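Local coordinates for Oxidored_FMN domain-containing protein ([Pseudomonas] geniculata N1, PDB 6L6J) that acts as a 6-hydroxypseudooxynicotine amine oxidase, an FMN and [4Fe-4S] enzyme of the NADH:flavin oxidoreductase family that also binds ADP, at residues Arg23-Pro28 against Ile166-Cys171; His69-Asp74 against Met355-Ile360; Cys171-Ser176 against Ala264-Ser269. All blocks are in the same frame, centred on the assembly; numbering follows the deposited sequence.

Interaction 1 (Arg23-Pro28 against Ile166-Cys171); sequences RFYVVP and IVYVYC. With FMN (flavin mononucleotide), chain B.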
loop_
_atom_site.group_PDB
_atom_site.type_symbol
_atom_site.label_atom_id
_atom_site.label_comp_id
_atom_site.label_asym_id
_atom_site.label_seq_id
_atom_site.Cartn_x
_atom_site.Cartn_y
_atom_site.Cartn_z
ATOM N N ARG A 23 19.127 11.983 5.610
ATOM C CA ARG A 23 18.666 11.854 4.206
ATOM C C ARG A 23 17.403 11.006 4.130
ATOM O O ARG A 23 16.900 10.866 3.003
ATOM C CB ARG A 23 19.748 11.218 3.334
ATOM C CG ARG A 23 21.070 11.973 3.326
ATOM C CD ARG A 23 21.872 11.653 2.092
ATOM N NE ARG A 23 23.190 12.244 2.111
ATOM C CZ ARG A 23 23.580 13.323 1.424
ATOM N NH1 ARG A 23 22.727 13.965 0.642
ATOM N NH2 ARG A 23 24.828 13.768 1.553
ATOM N N PHE A 24 16.926 10.444 5.251
ATOM C CA PHE A 24 15.636 9.694 5.284
ATOM C C PHE A 24 14.460 10.685 5.305
ATOM O O PHE A 24 14.334 11.463 6.256
ATOM C CB PHE A 24 15.563 8.739 6.464
ATOM C CG PHE A 24 16.682 7.746 6.510
ATOM C CD1 PHE A 24 16.634 6.608 5.732
ATOM C CD2 PHE A 24 17.779 7.953 7.319
ATOM C CE1 PHE A 24 17.660 5.678 5.764
ATOM C CE2 PHE A 24 18.804 7.016 7.356
ATOM C CZ PHE A 24 18.735 5.877 6.586
ATOM N N TYR A 25 13.616 10.640 4.272
ATOM C CA TYR A 25 12.576 11.656 4.001
ATOM C C TYR A 25 11.252 10.948 3.759
ATOM O O TYR A 25 11.202 10.133 2.873
ATOM C CB TYR A 25 13.003 12.487 2.795
ATOM C CG TYR A 25 12.150 13.687 2.478
ATOM C CD1 TYR A 25 10.892 13.557 1.928
ATOM C CD2 TYR A 25 12.639 14.960 2.666
ATOM C CE1 TYR A 25 10.129 14.660 1.583
ATOM C CE2 TYR A 25 11.897 16.075 2.328
ATOM C CZ TYR A 25 10.646 15.928 1.768
ATOM O OH TYR A 25 9.952 17.044 1.419
ATOM N N VAL A 26 10.216 11.276 4.516
ATOM C CA VAL A 26 8.888 10.621 4.359
ATOM C C VAL A 26 8.043 11.516 3.461
ATOM O O VAL A 26 7.679 12.635 3.897
ATOM C CB VAL A 26 8.203 10.337 5.706
ATOM C CG1 VAL A 26 6.826 9.713 5.494
ATOM C CG2 VAL A 26 9.075 9.462 6.592
ATOM N N VAL A 27 7.758 11.029 2.259
ATOM C CA VAL A 27 7.045 11.793 1.198
ATOM C C VAL A 27 5.564 11.809 1.551
ATOM O O VAL A 27 5.102 10.971 2.323
ATOM C CB VAL A 27 7.312 11.211 -0.198
ATOM C CG1 VAL A 27 8.695 11.598 -0.684
ATOM C CG2 VAL A 27 7.136 9.692 -0.243
ATOM N N PRO A 28 4.789 12.790 1.043
ATOM C CA PRO A 28 3.367 12.883 1.349
ATOM C C PRO A 28 2.686 11.563 0.975
ATOM O O PRO A 28 2.864 11.110 -0.135
ATOM C CB PRO A 28 2.813 14.019 0.468
ATOM C CG PRO A 28 4.018 14.745 -0.071
ATOM C CD PRO A 28 5.238 13.853 0.127
ATOM N N ILE A 166 8.409 22.858 5.711
ATOM C CA ILE A 166 8.414 22.601 4.240
ATOM C C ILE A 166 6.968 22.686 3.754
ATOM O O ILE A 166 6.132 21.870 4.216
ATOM C CB ILE A 166 9.036 21.228 3.909
ATOM C CG1 ILE A 166 10.403 21.031 4.578
ATOM C CG2 ILE A 166 9.123 21.034 2.402
ATOM C CD1 ILE A 166 10.886 19.591 4.607
ATOM N N VAL A 167 6.695 23.629 2.854
ATOM C CA VAL A 167 5.344 23.904 2.293
ATOM C C VAL A 167 5.409 23.565 0.806
ATOM O O VAL A 167 6.307 24.112 0.150
ATOM C CB VAL A 167 4.950 25.366 2.567
ATOM C CG1 VAL A 167 3.645 25.775 1.916
ATOM C CG2 VAL A 167 4.892 25.639 4.059
ATOM N N TYR A 168 4.512 22.694 0.309
ATOM C CA TYR A 168 4.579 22.106 -1.065
ATOM C C TYR A 168 3.749 22.931 -2.064
ATOM O O TYR A 168 2.792 23.666 -1.665
ATOM C CB TYR A 168 4.130 20.639 -1.111
ATOM C CG TYR A 168 5.220 19.619 -0.877
ATOM C CD1 TYR A 168 5.648 19.282 0.398
ATOM C CD2 TYR A 168 5.780 18.931 -1.933
ATOM C CE1 TYR A 168 6.613 18.308 0.618
ATOM C CE2 TYR A 168 6.734 17.951 -1.731
ATOM C CZ TYR A 168 7.169 17.640 -0.454
ATOM O OH TYR A 168 8.147 16.695 -0.279
ATOM N N VAL A 169 4.138 22.830 -3.336
ATOM C CA VAL A 169 3.305 23.186 -4.517
ATOM C C VAL A 169 3.098 21.879 -5.285
ATOM O O VAL A 169 4.098 21.273 -5.697
ATOM C CB VAL A 169 3.963 24.284 -5.372
ATOM C CG1 VAL A 169 3.543 24.229 -6.825
ATOM C CG2 VAL A 169 3.685 25.667 -4.806
ATOM N N TYR A 170 1.861 21.400 -5.393
ATOM C CA TYR A 170 1.593 19.992 -5.780
ATOM C C TYR A 170 1.158 19.942 -7.236
ATOM O O TYR A 170 0.099 20.516 -7.588
ATOM C CB TYR A 170 0.521 19.384 -4.888
ATOM C CG TYR A 170 0.186 17.954 -5.193
ATOM C CD1 TYR A 170 1.158 16.976 -5.136
ATOM C CD2 TYR A 170 -1.106 17.562 -5.486
ATOM C CE1 TYR A 170 0.862 15.643 -5.381
ATOM C CE2 TYR A 170 -1.417 16.234 -5.719
ATOM C CZ TYR A 170 -0.432 15.273 -5.671
ATOM O OH TYR A 170 -0.710 13.967 -5.910
ATOM N N CYS A 171 1.950 19.257 -8.051
ATOM C CA CYS A 171 1.686 19.067 -9.496
ATOM C C CYS A 171 2.089 17.653 -9.907
ATOM O O CYS A 171 3.102 17.514 -10.581
ATOM C CB CYS A 171 2.428 20.115 -10.306
ATOM S SG CYS A 171 2.065 20.003 -12.067
HETATM N N1 FMN B . 1.459 10.778 -2.886
HETATM C C2 FMN B . 1.011 12.073 -2.818
HETATM O O2 FMN B . 1.613 12.920 -3.485
HETATM N N3 FMN B . -0.009 12.492 -2.058
HETATM C C4 FMN B . -0.688 11.629 -1.283
HETATM O O4 FMN B . -1.626 12.015 -0.588
HETATM C C4A FMN B . -0.297 10.192 -1.306
HETATM N N5 FMN B . -0.944 9.270 -0.554
HETATM C C5A FMN B . -0.501 7.992 -0.551
HETATM C C6 FMN B . -1.113 7.056 0.277
HETATM C C7 FMN B . -0.641 5.759 0.288
HETATM C C7M FMN B . -1.345 4.762 1.126
HETATM C C8 FMN B . 0.512 5.365 -0.530
HETATM C C8M FMN B . 1.017 3.953 -0.561
HETATM C C9 FMN B . 1.129 6.274 -1.349
HETATM C C9A FMN B . 0.682 7.587 -1.391
HETATM N N10 FMN B . 1.330 8.543 -2.186
HETATM C C10 FMN B . 0.858 9.832 -2.154
HETATM C "C1'" FMN B . 2.513 8.214 -3.044
HETATM C "C2'" FMN B . 3.783 8.185 -2.215
HETATM O "O2'" FMN B . 4.024 9.513 -1.783
HETATM C "C3'" FMN B . 4.975 7.705 -2.988
HETATM O "O3'" FMN B . 5.255 8.640 -4.030
HETATM C "C4'" FMN B . 4.812 6.310 -3.591
HETATM O "O4'" FMN B . 4.205 5.417 -2.628
HETATM C "C5'" FMN B . 6.144 5.765 -4.088
HETATM O "O5'" FMN B . 7.020 5.657 -2.980
HETATM P P FMN B . 7.166 4.256 -2.179
HETATM O O1P FMN B . 7.733 3.268 -3.173
HETATM O O2P FMN B . 8.095 4.626 -1.066
HETATM O O3P FMN B . 5.764 3.912 -1.714
#
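In the interior of the flavin-binding barrel, next to the FMN site, two tyrosine hydroxyls meet: Tyr25 reaches in from residues 23-28 and Tyr168 from residues 166-171. The side chains approach from opposite directions, and Tyr25 OH lies 2.5 Å from Tyr168 OH in a hydrogen bond in which either oxygen could be the donor. Tyr168 OH stands at the edge of the Tyr25 ring, near its plane. With its CG anti to the backbone N (chi1 -172°), Tyr25 is extended from its strand toward the partner. Tyr168 OH has a second hydrogen bond, to Asp257 OD2 on strand 255-261, so this buried hydroxyl is gripped by two groups and is probably polarised by the carboxylate.

Apolar groups complete the setting. Pro28 packs over one face of the Tyr168 ring, its CG 4.3 Å above the ring plane and displaced toward the rim, while Pro28 CD approaches Tyr168 OH to 4.1 Å. Beside Tyr25, Ile166 CD1 comes to 4.2 Å from Tyr25 OH. Strands 24-26 and 166-171 are the first and fourth of the eight parallel strands of a TIM barrel; they are not sheet neighbours, so the contact spans the interior by side chains alone. Leu255 of strand 255-261 and Cys57 of strand 55-62 touch both tyrosines within the same core.

Toward the C-terminal ends of the strands the packing gives way to the cofactor. FMN O2' donates a hydrogen bond of 2.6 Å to Pro28 O, and Val27 CG2 lies 3.5 Å from the same FMN O2'. From the other segment Tyr170 brings its CE1 to 3.4 Å from FMN O2, one of the two pyrimidine carbonyl oxygens of the flavin.

Interaction 2 (His69-Asp74 against Met355-Ile360); sequences HAPLPD and MTSSRI
Pro71, which follows a cis peptide bond after Ala70, sets the rim of its ring against Ser357: Pro71 CG and CD each lie 3.7 Å from Ser357 OG. Next in sequence, Leu72 offers mainly its backbone and CB. Leu72 N is 3.5 Å from Ser357 OG, but the N-H does not point at the oxygen and the pair is no hydrogen bond; the amide is instead bonded to His69 O at 3.0 Å, closing a type VIa beta turn with the cis proline at its third position. Leu72 CB sits 4.0 Å from Ser357 OG, whereas the rest of that side chain packs on Glu60 and Ala32 near the flavin pocket. Pro73 then adds its CD, 4.0 Å from Ser357 O.

Ser357 thus meets all three residues by van der Waals contact, with its OG lying beside its own backbone N (chi1 -43°). Its positive phi of 49° marks it as the C-prime residue of a Schellman motif, in which Ser358 N returns to Glu353 O to end helix 349-355. The contact therefore seats the end of that helix on the loop between strand 55-62 and helix 83-94, with helix 561-564 touching Met355 and helix 38-51 touching Arg359 and Ile360.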
loop_
_atom_site.group_PDB
_atom_site.type_symbol
_atom_site.label_atom_id
_atom_site.label_comp_id
_atom_site.label_asym_id
_atom_site.label_seq_id
_atom_site.Cartn_x
_atom_site.Cartn_y
_atom_site.Cartn_z
ATOM N N HIS A 69 -11.298 14.780 -2.430
ATOM C CA HIS A 69 -11.492 13.398 -2.922
ATOM C C HIS A 69 -12.502 12.704 -1.992
ATOM O O HIS A 69 -12.330 11.479 -1.714
ATOM C CB HIS A 69 -10.128 12.693 -3.001
ATOM C CG HIS A 69 -9.244 13.252 -4.063
ATOM N ND1 HIS A 69 -8.113 13.969 -3.781
ATOM C CD2 HIS A 69 -9.358 13.254 -5.404
ATOM C CE1 HIS A 69 -7.559 14.379 -4.900
ATOM N NE2 HIS A 69 -8.296 13.954 -5.900
ATOM N N ALA A 70 -13.503 13.454 -1.495
ATOM C CA ALA A 70 -14.588 12.920 -0.646
ATOM C C ALA A 70 -15.098 11.629 -1.276
ATOM O O ALA A 70 -15.317 11.559 -2.478
ATOM C CB ALA A 70 -15.712 13.915 -0.488
ATOM N N PRO A 71 -15.362 10.577 -0.476
ATOM C CA PRO A 71 -15.391 10.692 0.988
ATOM C C PRO A 71 -14.081 10.347 1.732
ATOM O O PRO A 71 -14.141 10.134 2.921
ATOM C CB PRO A 71 -16.487 9.675 1.305
ATOM C CG PRO A 71 -16.283 8.559 0.263
ATOM C CD PRO A 71 -15.657 9.216 -0.955
ATOM N N LEU A 72 -12.929 10.335 1.046
ATOM C CA LEU A 72 -11.592 10.194 1.699
ATOM C C LEU A 72 -11.340 11.379 2.644
ATOM O O LEU A 72 -11.355 12.534 2.223
ATOM C CB LEU A 72 -10.505 10.086 0.616
ATOM C CG LEU A 72 -9.050 10.161 1.096
ATOM C CD1 LEU A 72 -8.708 9.020 2.050
ATOM C CD2 LEU A 72 -8.083 10.191 -0.075
ATOM N N PRO A 73 -11.140 11.153 3.962
ATOM C CA PRO A 73 -10.800 12.237 4.877
ATOM C C PRO A 73 -9.320 12.645 4.781
ATOM O O PRO A 73 -8.479 11.791 4.998
ATOM C CB PRO A 73 -11.130 11.688 6.272
ATOM C CG PRO A 73 -11.114 10.189 6.130
ATOM C CD PRO A 73 -11.281 9.869 4.656
ATOM N N ASP A 74 -9.079 13.930 4.493
ATOM C CA ASP A 74 -7.758 14.568 4.275
ATOM C C ASP A 74 -7.549 15.703 5.270
ATOM O O ASP A 74 -8.518 16.247 5.797
ATOM C CB ASP A 74 -7.658 15.176 2.877
ATOM C CG ASP A 74 -7.337 14.156 1.817
ATOM O OD1 ASP A 74 -6.936 13.030 2.223
ATOM O OD2 ASP A 74 -7.495 14.497 0.600
ATOM N N MET A 355 -7.901 3.722 -0.727
ATOM C CA MET A 355 -8.765 3.979 -1.905
ATOM C C MET A 355 -10.197 3.519 -1.724
ATOM O O MET A 355 -10.999 3.884 -2.576
ATOM C CB MET A 355 -8.194 3.457 -3.221
ATOM C CG MET A 355 -7.995 4.651 -4.096
ATOM S SD MET A 355 -7.397 4.281 -5.636
ATOM C CE MET A 355 -8.856 4.559 -6.649
ATOM N N THR A 356 -10.509 2.845 -0.625
ATOM C CA THR A 356 -11.889 2.656 -0.128
ATOM C C THR A 356 -12.165 3.690 0.967
ATOM O O THR A 356 -13.042 3.414 1.829
ATOM C CB THR A 356 -12.101 1.232 0.401
ATOM O OG1 THR A 356 -11.349 1.135 1.614
ATOM C CG2 THR A 356 -11.726 0.150 -0.592
ATOM N N SER A 357 -11.414 4.804 0.980
ATOM C CA SER A 357 -11.574 5.940 1.935
ATOM C C SER A 357 -11.654 5.464 3.390
ATOM O O SER A 357 -12.407 6.066 4.140
ATOM C CB SER A 357 -12.795 6.740 1.605
ATOM O OG SER A 357 -12.911 6.944 0.202
ATOM N N SER A 358 -10.881 4.441 3.767
ATOM C CA SER A 358 -10.809 3.906 5.147
ATOM C C SER A 358 -9.393 4.061 5.717
ATOM O O SER A 358 -8.436 3.980 4.945
ATOM C CB SER A 358 -11.259 2.466 5.211
ATOM O OG SER A 358 -10.620 1.811 6.309
ATOM N N ARG A 359 -9.296 4.206 7.047
ATOM C CA ARG A 359 -8.036 4.129 7.854
ATOM C C ARG A 359 -7.027 3.170 7.193
ATOM O O ARG A 359 -7.417 2.044 6.828
ATOM C CB ARG A 359 -8.353 3.660 9.287
ATOM C CG ARG A 359 -7.275 3.981 10.311
ATOM C CD ARG A 359 -7.733 3.839 11.750
ATOM N NE ARG A 359 -7.593 2.471 12.247
ATOM C CZ ARG A 359 -8.582 1.579 12.372
ATOM N NH1 ARG A 359 -9.823 1.865 12.030
ATOM N NH2 ARG A 359 -8.325 0.381 12.848
ATOM N N ILE A 360 -5.778 3.606 7.074
ATOM C CA ILE A 360 -4.632 2.850 6.473
ATOM C C ILE A 360 -4.278 1.638 7.349
ATOM O O ILE A 360 -4.469 1.699 8.560
ATOM C CB ILE A 360 -3.418 3.780 6.266
ATOM C CG1 ILE A 360 -2.265 3.080 5.528
ATOM C CG2 ILE A 360 -2.942 4.358 7.589
ATOM C CD1 ILE A 360 -1.167 4.014 5.072
#

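Interaction 3 (Cys171-Ser176 against Ala264-Ser269); sequences CAHNLS and AWDSGS. With FMN (flavin mononucleotide), chain B.
Unusually, the carboxylate of Asp266 receives His173 on the anti side of OD2 instead of the syn side. His173 NE2 donates to Asp266 OD2 over 2.6 Å, with an N-H...O angle of 145°; the nitrogen lies 31° out of the carboxylate plane. The two side chains cross at about a right angle, and their flat groups are turned 53° against each other. Asp266 OD2 lies at the edge of the imidazole, somewhat tilted from the ring plane.

Both partners come from the C-terminal side of the TIM barrel, where this fold places its binding site. His173 lies in the loop after strand 166-171, and Asp266 ends the short helix 263-266 that follows strand 255-261. CG of Asp266 is anti to the backbone N, which brings the carboxylate to the FMN ribityl chain. There FMN O3' donates to Asp266 OD2 at 2.7 Å, giving that oxygen two donors, while Asp266 OD1 is hydrogen-bonded to Gln278 NE2. The next residue continues the grip on the cofactor: Ser267 OG and FMN O4' are 2.7 Å apart in a hydrogen bond.

At the other end of the imidazole, His173 ND1 is hydrogen-bonded to Tyr170 OH. Bonds at both nitrogens fix the rotation of the ring beside the pyrimidine part of the flavin. The resulting Tyr170-His173-Asp266 series recalls the Tyr-His-Asp triad of the related trimethylamine dehydrogenase, although a catalytic role is not established here. Chemically, the bonds from Tyr170 through His173 and from FMN O3' converge on Asp266 OD2, and the Asp266 carboxylate would be expected to polarise both groups that donate to it.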
loop_
_atom_site.group_PDB
_atom_site.type_symbol
_atom_site.label_atom_id
_atom_site.label_comp_id
_atom_site.label_asym_id
_atom_site.label_seq_id
_atom_site.Cartn_x
_atom_site.Cartn_y
_atom_site.Cartn_z
ATOM N N CYS A 171 1.950 19.257 -8.051
ATOM C CA CYS A 171 1.686 19.067 -9.496
ATOM C C CYS A 171 2.089 17.653 -9.907
ATOM O O CYS A 171 3.102 17.514 -10.581
ATOM C CB CYS A 171 2.428 20.115 -10.306
ATOM S SG CYS A 171 2.065 20.003 -12.067
ATOM N N ALA A 172 1.293 16.653 -9.519
ATOM C CA ALA A 172 1.621 15.215 -9.648
ATOM C C ALA A 172 0.356 14.359 -9.607
ATOM O O ALA A 172 -0.722 14.936 -9.515
ATOM C CB ALA A 172 2.590 14.807 -8.554
ATOM N N HIS A 173 0.524 13.036 -9.763
ATOM C CA HIS A 173 -0.495 11.950 -9.647
ATOM C C HIS A 173 -1.726 12.138 -10.563
ATOM O O HIS A 173 -2.683 11.338 -10.404
ATOM C CB HIS A 173 -0.922 11.839 -8.178
ATOM C CG HIS A 173 0.176 11.313 -7.327
ATOM N ND1 HIS A 173 0.893 12.118 -6.481
ATOM C CD2 HIS A 173 0.697 10.065 -7.227
ATOM C CE1 HIS A 173 1.812 11.382 -5.880
ATOM N NE2 HIS A 173 1.714 10.116 -6.321
ATOM N N ASN A 174 -1.740 13.133 -11.465
ATOM C CA ASN A 174 -2.992 13.605 -12.104
ATOM C C ASN A 174 -4.058 13.925 -11.024
ATOM O O ASN A 174 -5.268 13.766 -11.307
ATOM C CB ASN A 174 -3.506 12.563 -13.090
ATOM C CG ASN A 174 -4.622 13.104 -13.952
ATOM O OD1 ASN A 174 -4.684 14.324 -14.164
ATOM N ND2 ASN A 174 -5.511 12.230 -14.417
ATOM N N LEU A 175 -3.634 14.386 -9.839
ATOM C CA LEU A 175 -4.524 14.868 -8.747
ATOM C C LEU A 175 -4.264 16.354 -8.460
ATOM O O LEU A 175 -4.382 16.744 -7.297
ATOM C CB LEU A 175 -4.290 14.021 -7.491
ATOM C CG LEU A 175 -4.415 12.508 -7.675
ATOM C CD1 LEU A 175 -4.041 11.780 -6.394
ATOM C CD2 LEU A 175 -5.826 12.112 -8.121
ATOM N N SER A 176 -3.972 17.162 -9.483
ATOM C CA SER A 176 -3.628 18.600 -9.328
ATOM C C SER A 176 -4.178 19.424 -10.493
ATOM O O SER A 176 -3.965 19.036 -11.660
ATOM C CB SER A 176 -2.136 18.795 -9.212
ATOM O OG SER A 176 -1.794 20.147 -9.506
ATOM N N ALA A 264 -0.768 4.248 -9.835
ATOM C CA ALA A 264 -0.596 2.809 -10.142
ATOM C C ALA A 264 0.830 2.558 -10.632
ATOM O O ALA A 264 1.304 1.396 -10.507
ATOM C CB ALA A 264 -1.615 2.367 -11.171
ATOM N N TRP A 265 1.464 3.614 -11.170
ATOM C CA TRP A 265 2.876 3.627 -11.639
ATOM C C TRP A 265 3.828 4.213 -10.574
ATOM O O TRP A 265 5.033 3.876 -10.583
ATOM C CB TRP A 265 2.942 4.394 -12.959
ATOM C CG TRP A 265 2.033 3.861 -14.018
ATOM C CD1 TRP A 265 0.763 4.276 -14.306
ATOM C CD2 TRP A 265 2.334 2.810 -14.950
ATOM N NE1 TRP A 265 0.247 3.553 -15.350
ATOM C CE2 TRP A 265 1.197 2.652 -15.773
ATOM C CE3 TRP A 265 3.439 1.985 -15.158
ATOM C CZ2 TRP A 265 1.149 1.707 -16.796
ATOM C CZ3 TRP A 265 3.384 1.045 -16.162
ATOM C CH2 TRP A 265 2.259 0.918 -16.980
ATOM N N ASP A 266 3.319 5.056 -9.679
ATOM C CA ASP A 266 4.095 5.690 -8.575
ATOM C C ASP A 266 4.254 4.702 -7.403
ATOM O O ASP A 266 5.379 4.444 -6.980
ATOM C CB ASP A 266 3.431 7.004 -8.126
ATOM C CG ASP A 266 4.296 7.836 -7.172
ATOM O OD1 ASP A 266 5.529 7.788 -7.323
ATOM O OD2 ASP A 266 3.722 8.535 -6.301
ATOM N N SER A 267 3.150 4.212 -6.858
ATOM C CA SER A 267 3.144 3.171 -5.802
ATOM C C SER A 267 3.029 1.794 -6.477
ATOM O O SER A 267 2.022 1.084 -6.234
ATOM C CB SER A 267 2.028 3.434 -4.818
ATOM O OG SER A 267 2.128 4.746 -4.292
ATOM N N GLY A 268 4.023 1.452 -7.302
ATOM C CA GLY A 268 4.098 0.196 -8.056
ATOM C C GLY A 268 4.125 -1.031 -7.157
ATOM O O GLY A 268 5.094 -1.221 -6.468
ATOM N N SER A 269 3.098 -1.883 -7.242
ATOM C CA SER A 269 3.007 -3.186 -6.529
ATOM C C SER A 269 4.224 -4.050 -6.861
ATOM O O SER A 269 4.693 -3.961 -7.999
ATOM C CB SER A 269 1.751 -3.897 -6.898
ATOM O OG SER A 269 1.923 -5.292 -6.765
HETATM N N1 FMN B . 1.459 10.778 -2.886
HETATM C C2 FMN B . 1.011 12.073 -2.818
HETATM O O2 FMN B . 1.613 12.920 -3.485
HETATM N N3 FMN B . -0.009 12.492 -2.058
HETATM C C4 FMN B . -0.688 11.629 -1.283
HETATM O O4 FMN B . -1.626 12.015 -0.588
HETATM C C4A FMN B . -0.297 10.192 -1.306
HETATM N N5 FMN B . -0.944 9.270 -0.554
HETATM C C5A FMN B . -0.501 7.992 -0.551
HETATM C C6 FMN B . -1.113 7.056 0.277
HETATM C C7 FMN B . -0.641 5.759 0.288
HETATM C C7M FMN B . -1.345 4.762 1.126
HETATM C C8 FMN B . 0.512 5.365 -0.530
HETATM C C8M FMN B . 1.017 3.953 -0.561
HETATM C C9 FMN B . 1.129 6.274 -1.349
HETATM C C9A FMN B . 0.682 7.587 -1.391
HETATM N N10 FMN B . 1.330 8.543 -2.186
HETATM C C10 FMN B . 0.858 9.832 -2.154
HETATM C "C1'" FMN B . 2.513 8.214 -3.044
HETATM C "C2'" FMN B . 3.783 8.185 -2.215
HETATM O "O2'" FMN B . 4.024 9.513 -1.783
HETATM C "C3'" FMN B . 4.975 7.705 -2.988
HETATM O "O3'" FMN B . 5.255 8.640 -4.030
HETATM C "C4'" FMN B . 4.812 6.310 -3.591
HETATM O "O4'" FMN B . 4.205 5.417 -2.628
HETATM C "C5'" FMN B . 6.144 5.765 -4.088
HETATM O "O5'" FMN B . 7.020 5.657 -2.980
HETATM P P FMN B . 7.166 4.256 -2.179
HETATM O O1P FMN B . 7.733 3.268 -3.173
HETATM O O2P FMN B . 8.095 4.626 -1.066
HETATM O O3P FMN B . 5.764 3.912 -1.714
#

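How the interactions relate
Interactions 1 and 3 belong to the same eight-stranded TIM barrel, their centres 14 Å apart, and both touch FMN: one lies in the interior, the other at the C-terminal mouth. They come in series along the chain and share Cys171, where strand 166-171 passes into its loop; Tyr170 O and Ser176 OG, 2.7 Å apart, probably form a further hydrogen bond between them. Interaction 2, centred 20 Å from interaction 1 and 16 Å from interaction 3, crosses the former in sequence and encloses the latter. It joins a barrel loop to the segment between cluster ligands Cys350 and Cys362. His69 packs on Leu175 of interaction 3; interactions 1 and 3 line the flavin site, and interaction 2 flanks it from the surface.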